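Local coordinates for ABC transporter, substrate binding protein (Polyamine) (Agrobacterium tumefaciens, PDB 4EUO) that binds gamma-aminobutyric acid selectively in the periplasm and probably hands it to an ABC transporter for uptake, at residues D2-W8 against V32-T38; I143-L147 against L157-L162; S227-P231 against I244-T248. The contacts are given in a common frame with arbitrary orientation. Residue numbers count along the deposited sequence, not the author numbering.

Interaction 1 of 3, residues D2-W8 against V32-T38; sequences DLVFSSW and VLQDGPT. With ABU (gamma-amino-butanoic acid), chain E.
Two parallel strands, 3-6 and 32-35, run side by side, their axes approaching to 4.6 Å, with 34° between their N-to-C directions (signed -34°). L3 pairs with V32, V4 with L33, F5 with Q34 and S6 with D35, at CA-CA distances of 4.6 to 5.2 Å. L33 sits at the heart of the pairing: its N donates to L3 O (2.8 Å) and its O accepts from F5 N (2.9 Å), while its m,t side chain shares a face with V4, L33 CB lying 4.2 Å from V4 CG2. F5 carries the parallel pairing on by accepting D35 N at its O (2.9 Å). The backbone puts F5 on the other face, with V32 and Q34, and chi1 t places its ring there, with F5 CB 4.0 Å from V32 CG1 and Q34 OE1 at the ring edge, 3.5 Å from F5 CD2; Q34 OE1 also takes a hydrogen bond from Q13.

Past the strands, D35 O accepts S7 N (3.3 Å). G36, at phi/psi 133/-162, and the cis peptide before P37 then bring T38 back to S7, where T38 N donates to S7 O (2.8 Å). T38 OG1 receives a weak bond from S6 OG (3.4 Å) and bonds also to the carbonyl of D58. T38 CB sits 3.9 Å from the centroid of the W8 six-membered ring, 15° off its normal, a CH-pi contact; GABA lies over the opposite ring face. With helix 10-28 as the connection, this is a beta-alpha-beta unit of a periplasmic binding protein, the loop after its first strand carrying W8, one of the aromatic residues of the GABA pocket.

Interaction 2 of 3, residues I143-L147 against L157-L162; sequences IEAAL and LYPLDL. With SO4 (sulfate ion), chain F.
Residues 143-147 form a turn within an alpha helix, phi/psi near -62/-42, with L147 N bonded to I143 O at 3.0 Å. Residues 157-162 approach it as an irregular chain: a cis peptide joins Y158 to P159, psi stays near 140° from Y158 to L160, and D161 takes the N-cap position of the next helix, its OD1 accepting R164 N. The CA atoms come closest at E144 and L157 (6.9 Å) and at I143 and L162 (7.3 Å).

One face of the turn supplies an apolar patch. I143 CG2 lies 4.1 Å from L160 CD1 and I143 CD1 3.9 Å from L162 CD2; L147 CB lies 3.7 Å from L157 CD2 and L147 CD1 3.9 Å from L160 CD2. E144, chi1 m and chi2 p, folds its carboxylate round so that OE2 accepts Y158 OH at 2.6 Å; W297 NE1 also bonds OE2, and G141 N bonds OE1. At the outer side L162 N donates to sulfate O3 (2.9 Å), probably an ion from the crystallisation liquor. The contact thus packs helix 142-149 on the loop leading into helix 162-170, with W297 of helix 294-299 touching I143 and L160, and helix 301-313 reaching I143 and L162.

Interaction 3 of 3, residues S227-P231 against I244-T248; sequences SLVVP and IALAT
S227 to V229 run extended as the late part of the long strand that begins at 215, passing beside the last turn of helix 237-247. L228 makes the main contact: its CB points at the helix, and in the m,t rotamer L228 CB lies 4.0 Å from I244 CG1, while L228 CD1 reaches A247 CB at 3.8 Å and T248 CG2 at 4.1 Å. The L228 and I244 CA atoms are 6.8 Å apart. V229 turns its CB away from the helix, leaving its backbone N 4.4 Å from I244 CD1. V230, chi1 t, then sets CG2 3.6 Å from the same I244 CD1, so the isoleucine tip fits beside the backbone between two hydrophobic residues. The interface is apolar packing alone. T248, just past the helix, bonds back to its last turn, T248 N to I244 O at 3.0 Å and T248 OG1 to I244 O at 2.8 Å. I244 also rests on V56 and V96 of the adjoining strands 56-60 and 96-107, the helix-on-sheet packing of an alpha/beta lobe in a type 2 periplasmic binding protein.

Interactions 1 and 3 belong together, their centres about 12 Å apart: F5 CE1 meets L228 CD2 at 4.0 Å, and both contacts reach the same sheet. F243 of helix 237-247 meets the F5 ring, so one helix covers parts of both. Interaction 2 lies across the chain's centre, about 33 Å from interaction 1 and about 30 Å from interaction 3 between centres, with nearest atoms about 15 Å away in each case, consistent with the two-lobed build of binding proteins. Interaction 1 alone touches the ligand, W8 CB lying 3.1 Å from ABU OXT. The side chains of L228 and E144 stay about 11 and 13 Å from GABA.

Interaction 1 of 3, residues D2-W8 against V32-T38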
ATOM      1  N   ASP A   2      11.452  21.069 -12.773  1.00 25.55           N
ATOM      2  CA  ASP A   2      11.585  19.961 -11.832  1.00 23.54           C
ATOM      3  C   ASP A   2      10.398  19.024 -11.931  1.00 26.93           C
ATOM      4  O   ASP A   2       9.283  19.479 -12.218  1.00 29.32           O
ATOM      5  CB  ASP A   2      11.662  20.492 -10.408  1.00 24.48           C
ATOM      6  CG  ASP A   2      12.805  21.460 -10.184  1.00 32.30           C
ATOM      7  OD1 ASP A   2      13.888  21.237 -10.756  1.00 33.12           O
ATOM      8  OD2 ASP A   2      12.622  22.419  -9.411  1.00 36.87           O
ATOM      9  N   LEU A   3      10.615  17.742 -11.625  1.00 17.65           N
ATOM     10  CA  LEU A   3       9.523  16.768 -11.620  1.00 16.59           C
ATOM     11  C   LEU A   3       9.082  16.590 -10.176  1.00 16.07           C
ATOM     12  O   LEU A   3       9.931  16.522  -9.295  1.00 16.79           O
ATOM     13  CB  LEU A   3      10.042  15.436 -12.182  1.00 17.05           C
ATOM     14  CG  LEU A   3       9.011  14.342 -12.293  1.00 22.72           C
ATOM     15  CD1 LEU A   3       8.588  14.158 -13.697  1.00 27.63           C
ATOM     16  CD2 LEU A   3       9.542  13.041 -11.719  1.00 25.40           C
ATOM     17  N   VAL A   4       7.759  16.483  -9.936  1.00 13.09           N
ATOM     18  CA  VAL A   4       7.241  16.296  -8.592  1.00 11.72           C
ATOM     19  C   VAL A   4       6.675  14.869  -8.443  1.00 12.81           C
ATOM     20  O   VAL A   4       5.823  14.455  -9.231  1.00 12.83           O
ATOM     21  CB  VAL A   4       6.171  17.337  -8.233  1.00 13.93           C
ATOM     22  CG1 VAL A   4       5.592  17.062  -6.850  1.00 14.29           C
ATOM     23  CG2 VAL A   4       6.732  18.769  -8.302  1.00 15.10           C
ATOM     24  N   PHE A   5       7.172  14.166  -7.429  1.00 11.46           N
ATOM     25  CA  PHE A   5       6.737  12.813  -7.075  1.00 10.85           C
ATOM     26  C   PHE A   5       5.957  12.837  -5.796  1.00 12.28           C
ATOM     27  O   PHE A   5       6.447  13.348  -4.800  1.00 12.39           O
ATOM     28  CB  PHE A   5       7.966  11.894  -6.972  1.00 12.75           C
ATOM     29  CG  PHE A   5       7.649  10.492  -6.493  1.00 12.16           C
ATOM     30  CD1 PHE A   5       6.909   9.623  -7.278  1.00 12.51           C
ATOM     31  CD2 PHE A   5       8.071  10.059  -5.252  1.00 12.82           C
ATOM     32  CE1 PHE A   5       6.616   8.328  -6.836  1.00 12.44           C
ATOM     33  CE2 PHE A   5       7.768   8.760  -4.812  1.00 12.81           C
ATOM     34  CZ  PHE A   5       7.067   7.908  -5.619  1.00 11.24           C
ATOM     35  N   SER A   6       4.709  12.325  -5.840  1.00 10.75           N
ATOM     36  CA  SER A   6       3.861  12.251  -4.654  1.00 10.53           C
ATOM     37  C   SER A   6       3.753  10.818  -4.180  1.00 10.92           C
ATOM     38  O   SER A   6       3.493   9.914  -4.977  1.00 10.20           O
ATOM     39  CB  SER A   6       2.458  12.760  -4.968  1.00 10.98           C
ATOM     40  OG  SER A   6       1.582  12.583  -3.862  1.00 14.60           O
ATOM     41  N   SER A   7       3.903  10.613  -2.881  1.00  9.77           N
ATOM     42  CA  SER A   7       3.774   9.279  -2.291  1.00  9.43           C
ATOM     43  C   SER A   7       3.194   9.398  -0.882  1.00  9.97           C
ATOM     44  O   SER A   7       2.559  10.407  -0.556  1.00  9.93           O
ATOM     45  CB  SER A   7       5.083   8.496  -2.402  1.00  9.89           C
ATOM     46  OG  SER A   7       4.872   7.143  -2.026  1.00 10.65           O
ATOM     47  N   TRP A   8       3.380   8.375  -0.055  1.00  8.78           N
ATOM     48  CA  TRP A   8       2.653   8.213   1.169  1.00  9.19           C
ATOM     49  C   TRP A   8       3.343   8.786   2.387  1.00 10.31           C
ATOM     50  O   TRP A   8       2.896   8.543   3.510  1.00  9.95           O
ATOM     51  CB  TRP A   8       2.343   6.701   1.329  1.00 10.35           C
ATOM     52  CG  TRP A   8       1.478   6.223   0.200  1.00 10.76           C
ATOM     53  CD1 TRP A   8       1.895   5.782  -1.027  1.00 12.99           C
ATOM     54  CD2 TRP A   8       0.051   6.254   0.150  1.00 11.24           C
ATOM     55  NE1 TRP A   8       0.813   5.550  -1.840  1.00 12.59           N
ATOM     56  CE2 TRP A   8      -0.335   5.848  -1.153  1.00 13.06           C
ATOM     57  CE3 TRP A   8      -0.950   6.639   1.065  1.00 13.34           C
ATOM     58  CZ2 TRP A   8      -1.677   5.742  -1.540  1.00 13.99           C
ATOM     59  CZ3 TRP A   8      -2.281   6.567   0.664  1.00 16.80           C
ATOM     60  CH2 TRP A   8      -2.633   6.093  -0.613  1.00 17.33           C
ATOM     61  N   VAL A  32      14.195  15.904  -8.875  1.00 22.05           N
ATOM     62  CA  VAL A  32      12.947  15.354  -8.350  1.00 20.60           C
ATOM     63  C   VAL A  32      12.619  16.040  -7.050  1.00 20.84           C
ATOM     64  O   VAL A  32      13.445  16.065  -6.126  1.00 21.98           O
ATOM     65  CB  VAL A  32      13.016  13.817  -8.155  1.00 22.92           C
ATOM     66  CG1 VAL A  32      11.709  13.279  -7.540  1.00 21.76           C
ATOM     67  CG2 VAL A  32      13.320  13.115  -9.467  1.00 23.39           C
ATOM     68  N   LEU A  33      11.380  16.537  -6.935  1.00 16.72           N
ATOM     69  CA  LEU A  33      10.892  17.139  -5.712  1.00 16.18           C
ATOM     70  C   LEU A  33       9.838  16.214  -5.084  1.00 16.75           C
ATOM     71  O   LEU A  33       9.113  15.543  -5.817  1.00 15.36           O
ATOM     72  CB  LEU A  33      10.272  18.512  -5.999  1.00 17.72           C
ATOM     73  CG  LEU A  33      11.210  19.550  -6.637  1.00 24.13           C
ATOM     74  CD1 LEU A  33      10.460  20.834  -6.911  1.00 26.62           C
ATOM     75  CD2 LEU A  33      12.434  19.822  -5.764  1.00 25.94           C
ATOM     76  N   GLN A  34       9.759  16.196  -3.763  1.00 14.60           N
ATOM     77  CA  GLN A  34       8.804  15.323  -3.073  1.00 14.28           C
ATOM     78  C   GLN A  34       7.566  16.075  -2.675  1.00 16.65           C
ATOM     79  O   GLN A  34       7.663  17.188  -2.142  1.00 18.60           O
ATOM     80  CB  GLN A  34       9.433  14.714  -1.794  1.00 15.16           C
ATOM     81  CG  GLN A  34      10.752  13.970  -2.017  1.00 15.56           C
ATOM     82  CD  GLN A  34      10.547  12.756  -2.893  1.00 15.48           C
ATOM     83  OE1 GLN A  34       9.506  12.059  -2.804  1.00 14.42           O
ATOM     84  NE2 GLN A  34      11.441  12.535  -3.828  1.00 14.23           N
ATOM     85  N   ASP A  35       6.403  15.459  -2.838  1.00 13.58           N
ATOM     86  CA  ASP A  35       5.177  16.016  -2.335  1.00 13.06           C
ATOM     87  C   ASP A  35       4.238  14.893  -1.868  1.00 15.22           C
ATOM     88  O   ASP A  35       4.556  13.700  -1.951  1.00 12.56           O
ATOM     89  CB  ASP A  35       4.497  16.978  -3.342  1.00 14.35           C
ATOM     90  CG  ASP A  35       3.497  17.976  -2.730  1.00 19.58           C
ATOM     91  OD1 ASP A  35       3.397  18.042  -1.489  1.00 19.71           O
ATOM     92  OD2 ASP A  35       2.796  18.653  -3.498  1.00 22.72           O
ATOM     93  N   GLY A  36       3.089  15.281  -1.357  1.00 14.34           N
ATOM     94  CA  GLY A  36       2.099  14.371  -0.841  1.00 14.87           C
ATOM     95  C   GLY A  36       1.594  14.828   0.513  1.00 15.99           C
ATOM     96  O   GLY A  36       1.769  15.999   0.890  1.00 17.18           O
ATOM     97  N   PRO A  37       0.976  13.932   1.267  1.00 13.82           N
ATOM     98  CA  PRO A  37       0.754  12.516   0.922  1.00 13.33           C
ATOM     99  C   PRO A  37      -0.271  12.306  -0.184  1.00 14.22           C
ATOM    100  O   PRO A  37      -1.192  13.105  -0.381  1.00 13.06           O
ATOM    101  CB  PRO A  37       0.288  11.915   2.246  1.00 15.08           C
ATOM    102  CG  PRO A  37      -0.472  13.071   2.888  1.00 19.57           C
ATOM    103  CD  PRO A  37       0.388  14.271   2.581  1.00 15.87           C
ATOM    104  N   THR A  38      -0.155  11.173  -0.886  1.00 11.86           N
ATOM    105  CA  THR A  38      -1.120  10.849  -1.916  1.00 11.30           C
ATOM    106  C   THR A  38      -2.513  11.007  -1.363  1.00 11.76           C
ATOM    107  O   THR A  38      -2.842  10.459  -0.305  1.00 12.25           O
ATOM    108  CB  THR A  38      -0.900   9.445  -2.421  1.00 13.69           C
ATOM    109  OG1 THR A  38       0.383   9.468  -3.048  1.00 15.33           O
ATOM    110  CG2 THR A  38      -1.986   8.984  -3.428  1.00 13.68           C
TER
HETATM  111  N   ABU E 404      -0.509   1.897  -0.185  1.00 15.93           N
HETATM  112  CD  ABU E 404       0.621   1.337   0.567  1.00 11.32           C
HETATM  113  CB  ABU E 404       1.477   2.419   1.177  1.00 11.35           C
HETATM  114  CG  ABU E 404       2.622   1.797   1.901  1.00 11.20           C
HETATM  115  C   ABU E 404       3.500   2.751   2.682  1.00  9.76           C
HETATM  116  O   ABU E 404       4.290   2.231   3.619  1.00  9.30           O
HETATM  117  OXT ABU E 404       3.423   4.054   2.563  1.00  9.40           O

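Interaction 2 of 3, residues I143-L147 against L157-L162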
ATOM      1  N   ILE A 143     -11.940  -5.167   5.204  1.00  8.81           N
ATOM      2  CA  ILE A 143     -13.112  -6.019   4.988  1.00  8.82           C
ATOM      3  C   ILE A 143     -12.657  -7.477   4.858  1.00 10.31           C
ATOM      4  O   ILE A 143     -13.254  -8.361   5.468  1.00  9.69           O
ATOM      5  CB  ILE A 143     -13.877  -5.493   3.753  1.00 10.42           C
ATOM      6  CG1 ILE A 143     -14.616  -4.184   4.120  1.00 10.66           C
ATOM      7  CG2 ILE A 143     -14.857  -6.576   3.210  1.00 10.21           C
ATOM      8  CD1 ILE A 143     -15.041  -3.341   2.951  1.00 12.71           C
ATOM      9  N   GLU A 144     -11.599  -7.735   4.085  1.00  9.11           N
ATOM     10  CA  GLU A 144     -11.096  -9.093   3.944  1.00  8.65           C
ATOM     11  C   GLU A 144     -10.615  -9.645   5.289  1.00 10.61           C
ATOM     12  O   GLU A 144     -10.936 -10.786   5.628  1.00 10.44           O
ATOM     13  CB  GLU A 144      -9.945  -9.142   2.929  1.00  9.55           C
ATOM     14  CG  GLU A 144     -10.337  -8.921   1.461  1.00 10.00           C
ATOM     15  CD  GLU A 144     -10.485  -7.490   0.982  1.00  9.45           C
ATOM     16  OE1 GLU A 144     -10.463  -6.539   1.799  1.00  8.69           O
ATOM     17  OE2 GLU A 144     -10.584  -7.331  -0.258  1.00  9.54           O
ATOM     18  N   ALA A 145      -9.917  -8.841   6.088  1.00  9.57           N
ATOM     19  CA  ALA A 145      -9.463  -9.323   7.391  1.00  9.29           C
ATOM     20  C   ALA A 145     -10.657  -9.680   8.278  1.00 11.32           C
ATOM     21  O   ALA A 145     -10.603 -10.711   8.977  1.00 10.41           O
ATOM     22  CB  ALA A 145      -8.589  -8.275   8.053  1.00  9.87           C
ATOM     23  N   ALA A 146     -11.722  -8.860   8.278  1.00  9.49           N
ATOM     24  CA  ALA A 146     -12.920  -9.160   9.076  1.00  9.95           C
ATOM     25  C   ALA A 146     -13.542 -10.488   8.608  1.00 11.55           C
ATOM     26  O   ALA A 146     -13.941 -11.315   9.447  1.00 11.31           O
ATOM     27  CB  ALA A 146     -13.923  -8.028   8.910  1.00 10.43           C
ATOM     28  N   LEU A 147     -13.601 -10.721   7.302  1.00 10.09           N
ATOM     29  CA  LEU A 147     -14.192 -11.940   6.776  1.00 10.74           C
ATOM     30  C   LEU A 147     -13.336 -13.136   7.144  1.00 12.12           C
ATOM     31  O   LEU A 147     -13.891 -14.176   7.555  1.00 12.53           O
ATOM     32  CB  LEU A 147     -14.389 -11.807   5.260  1.00 10.78           C
ATOM     33  CG  LEU A 147     -15.501 -10.840   4.856  1.00 11.29           C
ATOM     34  CD1 LEU A 147     -15.348 -10.398   3.419  1.00 11.54           C
ATOM     35  CD2 LEU A 147     -16.898 -11.443   5.115  1.00 11.62           C
ATOM     36  N   LEU A 157     -13.251 -15.401  -0.606  1.00 13.06           N
ATOM     37  CA  LEU A 157     -13.542 -14.030  -0.200  1.00 12.03           C
ATOM     38  C   LEU A 157     -14.394 -13.264  -1.185  1.00 12.60           C
ATOM     39  O   LEU A 157     -15.201 -12.449  -0.764  1.00 12.42           O
ATOM     40  CB  LEU A 157     -12.239 -13.244  -0.002  1.00 11.80           C
ATOM     41  CG  LEU A 157     -11.502 -13.588   1.283  1.00 13.08           C
ATOM     42  CD1 LEU A 157     -10.092 -13.033   1.222  1.00 13.01           C
ATOM     43  CD2 LEU A 157     -12.233 -13.022   2.529  1.00 12.36           C
ATOM     44  N   TYR A 158     -14.185 -13.492  -2.491  1.00 11.84           N
ATOM     45  CA  TYR A 158     -14.851 -12.707  -3.518  1.00 11.94           C
ATOM     46  C   TYR A 158     -15.974 -13.453  -4.227  1.00 13.14           C
ATOM     47  O   TYR A 158     -15.805 -14.636  -4.534  1.00 13.97           O
ATOM     48  CB  TYR A 158     -13.849 -12.176  -4.542  1.00 11.89           C
ATOM     49  CG  TYR A 158     -12.760 -11.349  -3.905  1.00 10.59           C
ATOM     50  CD1 TYR A 158     -12.985 -10.027  -3.558  1.00 11.65           C
ATOM     51  CD2 TYR A 158     -11.528 -11.911  -3.581  1.00 11.22           C
ATOM     52  CE1 TYR A 158     -12.019  -9.274  -2.902  1.00 10.10           C
ATOM     53  CE2 TYR A 158     -10.563 -11.181  -2.880  1.00 10.62           C
ATOM     54  CZ  TYR A 158     -10.816  -9.859  -2.554  1.00 10.91           C
ATOM     55  OH  TYR A 158      -9.841  -9.119  -1.932  1.00 10.89           O
ATOM     56  N   PRO A 159     -17.115 -12.802  -4.500  1.00 11.85           N
ATOM     57  CA  PRO A 159     -17.440 -11.400  -4.189  1.00 11.64           C
ATOM     58  C   PRO A 159     -17.593 -11.164  -2.701  1.00 12.87           C
ATOM     59  O   PRO A 159     -18.031 -12.037  -1.969  1.00 12.29           O
ATOM     60  CB  PRO A 159     -18.749 -11.157  -4.952  1.00 13.36           C
ATOM     61  CG  PRO A 159     -19.402 -12.514  -4.997  1.00 17.26           C
ATOM     62  CD  PRO A 159     -18.256 -13.496  -5.146  1.00 12.62           C
ATOM     63  N   LEU A 160     -17.231  -9.981  -2.251  1.00 11.90           N
ATOM     64  CA  LEU A 160     -17.252  -9.698  -0.832  1.00 11.45           C
ATOM     65  C   LEU A 160     -18.638  -9.726  -0.229  1.00 12.46           C
ATOM     66  O   LEU A 160     -19.557  -9.155  -0.805  1.00 14.58           O
ATOM     67  CB  LEU A 160     -16.647  -8.322  -0.570  1.00 11.52           C
ATOM     68  CG  LEU A 160     -15.174  -8.160  -0.927  1.00 11.94           C
ATOM     69  CD1 LEU A 160     -14.810  -6.686  -0.863  1.00 12.37           C
ATOM     70  CD2 LEU A 160     -14.253  -9.039  -0.057  1.00 12.40           C
ATOM     71  N   ASP A 161     -18.775 -10.332   0.960  1.00 11.72           N
ATOM     72  CA  ASP A 161     -20.019 -10.271   1.709  1.00 11.38           C
ATOM     73  C   ASP A 161     -19.876  -9.076   2.672  1.00 12.57           C
ATOM     74  O   ASP A 161     -19.374  -9.201   3.803  1.00 12.51           O
ATOM     75  CB  ASP A 161     -20.268 -11.580   2.438  1.00 12.92           C
ATOM     76  CG  ASP A 161     -21.616 -11.661   3.108  1.00 15.90           C
ATOM     77  OD1 ASP A 161     -22.213 -10.591   3.365  1.00 14.81           O
ATOM     78  OD2 ASP A 161     -21.997 -12.784   3.520  1.00 17.08           O
ATOM     79  N   LEU A 162     -20.282  -7.903   2.198  1.00 12.64           N
ATOM     80  CA  LEU A 162     -20.092  -6.682   2.967  1.00 12.28           C
ATOM     81  C   LEU A 162     -20.884  -6.688   4.259  1.00 15.00           C
ATOM     82  O   LEU A 162     -20.333  -6.320   5.300  1.00 14.36           O
ATOM     83  CB  LEU A 162     -20.384  -5.432   2.134  1.00 13.19           C
ATOM     84  CG  LEU A 162     -19.519  -5.229   0.899  1.00 17.80           C
ATOM     85  CD1 LEU A 162     -19.891  -3.925   0.201  1.00 19.20           C
ATOM     86  CD2 LEU A 162     -18.021  -5.194   1.247  1.00 19.80           C
TER
HETATM   87  S   SO4 F 405     -23.607  -7.561   0.364  1.00 19.48           S
HETATM   88  O1  SO4 F 405     -24.056  -6.482  -0.484  1.00 25.22           O
HETATM   89  O2  SO4 F 405     -24.448  -8.761   0.112  1.00 24.66           O
HETATM   90  O3  SO4 F 405     -22.208  -7.891   0.083  1.00 22.15           O
HETATM   91  O4  SO4 F 405     -23.738  -7.092   1.730  1.00 18.42           O

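Interaction 3 of 3, residues S227-P231 against I244-T248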
ATOM      1  N   SER A 227       0.827   1.372  -7.351  1.00  8.27           N
ATOM      2  CA  SER A 227       1.102   1.645  -8.743  1.00  8.21           C
ATOM      3  C   SER A 227       1.671   3.031  -8.890  1.00  9.88           C
ATOM      4  O   SER A 227       1.452   3.893  -8.035  1.00  9.31           O
ATOM      5  CB  SER A 227      -0.198   1.610  -9.529  1.00 10.95           C
ATOM      6  OG  SER A 227      -0.856   0.367  -9.342  1.00 10.70           O
ATOM      7  N   LEU A 228       2.343   3.259 -10.027  1.00  9.39           N
ATOM      8  CA  LEU A 228       2.768   4.619 -10.414  1.00  9.81           C
ATOM      9  C   LEU A 228       1.880   5.060 -11.554  1.00 10.98           C
ATOM     10  O   LEU A 228       1.630   4.305 -12.500  1.00 10.33           O
ATOM     11  CB  LEU A 228       4.225   4.665 -10.855  1.00  9.76           C
ATOM     12  CG  LEU A 228       5.218   4.240  -9.797  1.00 11.03           C
ATOM     13  CD1 LEU A 228       6.634   4.332 -10.331  1.00 12.18           C
ATOM     14  CD2 LEU A 228       5.091   5.077  -8.489  1.00 10.49           C
ATOM     15  N   VAL A 229       1.337   6.294 -11.410  1.00  9.57           N
ATOM     16  CA  VAL A 229       0.460   6.915 -12.391  1.00  9.25           C
ATOM     17  C   VAL A 229       0.880   8.346 -12.634  1.00  9.77           C
ATOM     18  O   VAL A 229       1.648   8.924 -11.856  1.00 10.13           O
ATOM     19  CB  VAL A 229      -1.015   6.843 -11.951  1.00 10.57           C
ATOM     20  CG1 VAL A 229      -1.451   5.397 -11.770  1.00 10.50           C
ATOM     21  CG2 VAL A 229      -1.274   7.636 -10.666  1.00 11.34           C
ATOM     22  N   VAL A 230       0.353   8.896 -13.739  1.00 10.39           N
ATOM     23  CA  VAL A 230       0.655  10.265 -14.148  1.00  9.80           C
ATOM     24  C   VAL A 230      -0.646  11.021 -14.274  1.00 10.92           C
ATOM     25  O   VAL A 230      -1.446  10.713 -15.144  1.00 11.56           O
ATOM     26  CB  VAL A 230       1.403  10.237 -15.495  1.00 11.50           C
ATOM     27  CG1 VAL A 230       1.673  11.671 -15.974  1.00 12.19           C
ATOM     28  CG2 VAL A 230       2.704   9.465 -15.387  1.00 12.58           C
ATOM     29  N   PRO A 231      -0.904  11.999 -13.394  1.00 10.75           N
ATOM     30  CA  PRO A 231      -2.184  12.721 -13.496  1.00  9.95           C
ATOM     31  C   PRO A 231      -2.385  13.425 -14.840  1.00 12.11           C
ATOM     32  O   PRO A 231      -1.435  14.019 -15.365  1.00 12.72           O
ATOM     33  CB  PRO A 231      -2.137  13.712 -12.337  1.00 10.83           C
ATOM     34  CG  PRO A 231      -1.215  13.061 -11.345  1.00 12.89           C
ATOM     35  CD  PRO A 231      -0.143  12.413 -12.214  1.00 10.70           C
ATOM     36  N   ILE A 244       8.953   6.937 -14.422  1.00 12.49           N
ATOM     37  CA  ILE A 244       8.325   5.634 -14.166  1.00 11.22           C
ATOM     38  C   ILE A 244       9.210   4.513 -14.725  1.00 14.38           C
ATOM     39  O   ILE A 244       9.431   3.496 -14.050  1.00 13.15           O
ATOM     40  CB  ILE A 244       6.903   5.598 -14.700  1.00 12.03           C
ATOM     41  CG1 ILE A 244       6.013   6.561 -13.873  1.00 12.22           C
ATOM     42  CG2 ILE A 244       6.356   4.165 -14.685  1.00 13.18           C
ATOM     43  CD1 ILE A 244       4.587   6.639 -14.332  1.00 13.19           C
ATOM     44  N   ALA A 245       9.807   4.732 -15.928  1.00 13.10           N
ATOM     45  CA  ALA A 245      10.695   3.723 -16.511  1.00 13.30           C
ATOM     46  C   ALA A 245      11.887   3.487 -15.575  1.00 13.05           C
ATOM     47  O   ALA A 245      12.300   2.338 -15.385  1.00 14.03           O
ATOM     48  CB  ALA A 245      11.172   4.209 -17.876  1.00 14.90           C
ATOM     49  N   LEU A 246      12.428   4.544 -14.982  1.00 13.33           N
ATOM     50  CA  LEU A 246      13.536   4.433 -14.071  1.00 12.50           C
ATOM     51  C   LEU A 246      13.109   3.739 -12.755  1.00 14.09           C
ATOM     52  O   LEU A 246      13.748   2.786 -12.309  1.00 14.43           O
ATOM     53  CB  LEU A 246      14.137   5.831 -13.817  1.00 14.44           C
ATOM     54  CG  LEU A 246      15.338   5.942 -12.857  1.00 17.94           C
ATOM     55  CD1 LEU A 246      14.930   5.894 -11.366  1.00 19.54           C
ATOM     56  CD2 LEU A 246      16.472   4.965 -13.188  1.00 20.67           C
ATOM     57  N   ALA A 247      12.036   4.242 -12.129  1.00 12.65           N
ATOM     58  CA  ALA A 247      11.599   3.720 -10.826  1.00 11.88           C
ATOM     59  C   ALA A 247      11.253   2.230 -10.848  1.00 11.60           C
ATOM     60  O   ALA A 247      11.363   1.547  -9.814  1.00 12.10           O
ATOM     61  CB  ALA A 247      10.385   4.511 -10.365  1.00 12.36           C
ATOM     62  N   THR A 248      10.803   1.756 -12.008  1.00 11.19           N
ATOM     63  CA  THR A 248      10.403   0.360 -12.173  1.00 11.26           C
ATOM     64  C   THR A 248      11.487  -0.521 -12.783  1.00 14.84           C
ATOM     65  O   THR A 248      11.246  -1.722 -12.987  1.00 13.81           O
ATOM     66  CB  THR A 248       9.089   0.215 -12.913  1.00 13.54           C
ATOM     67  OG1 THR A 248       9.242   0.697 -14.253  1.00 13.20           O
ATOM     68  CG2 THR A 248       7.938   0.938 -12.221  1.00 12.41           C
TER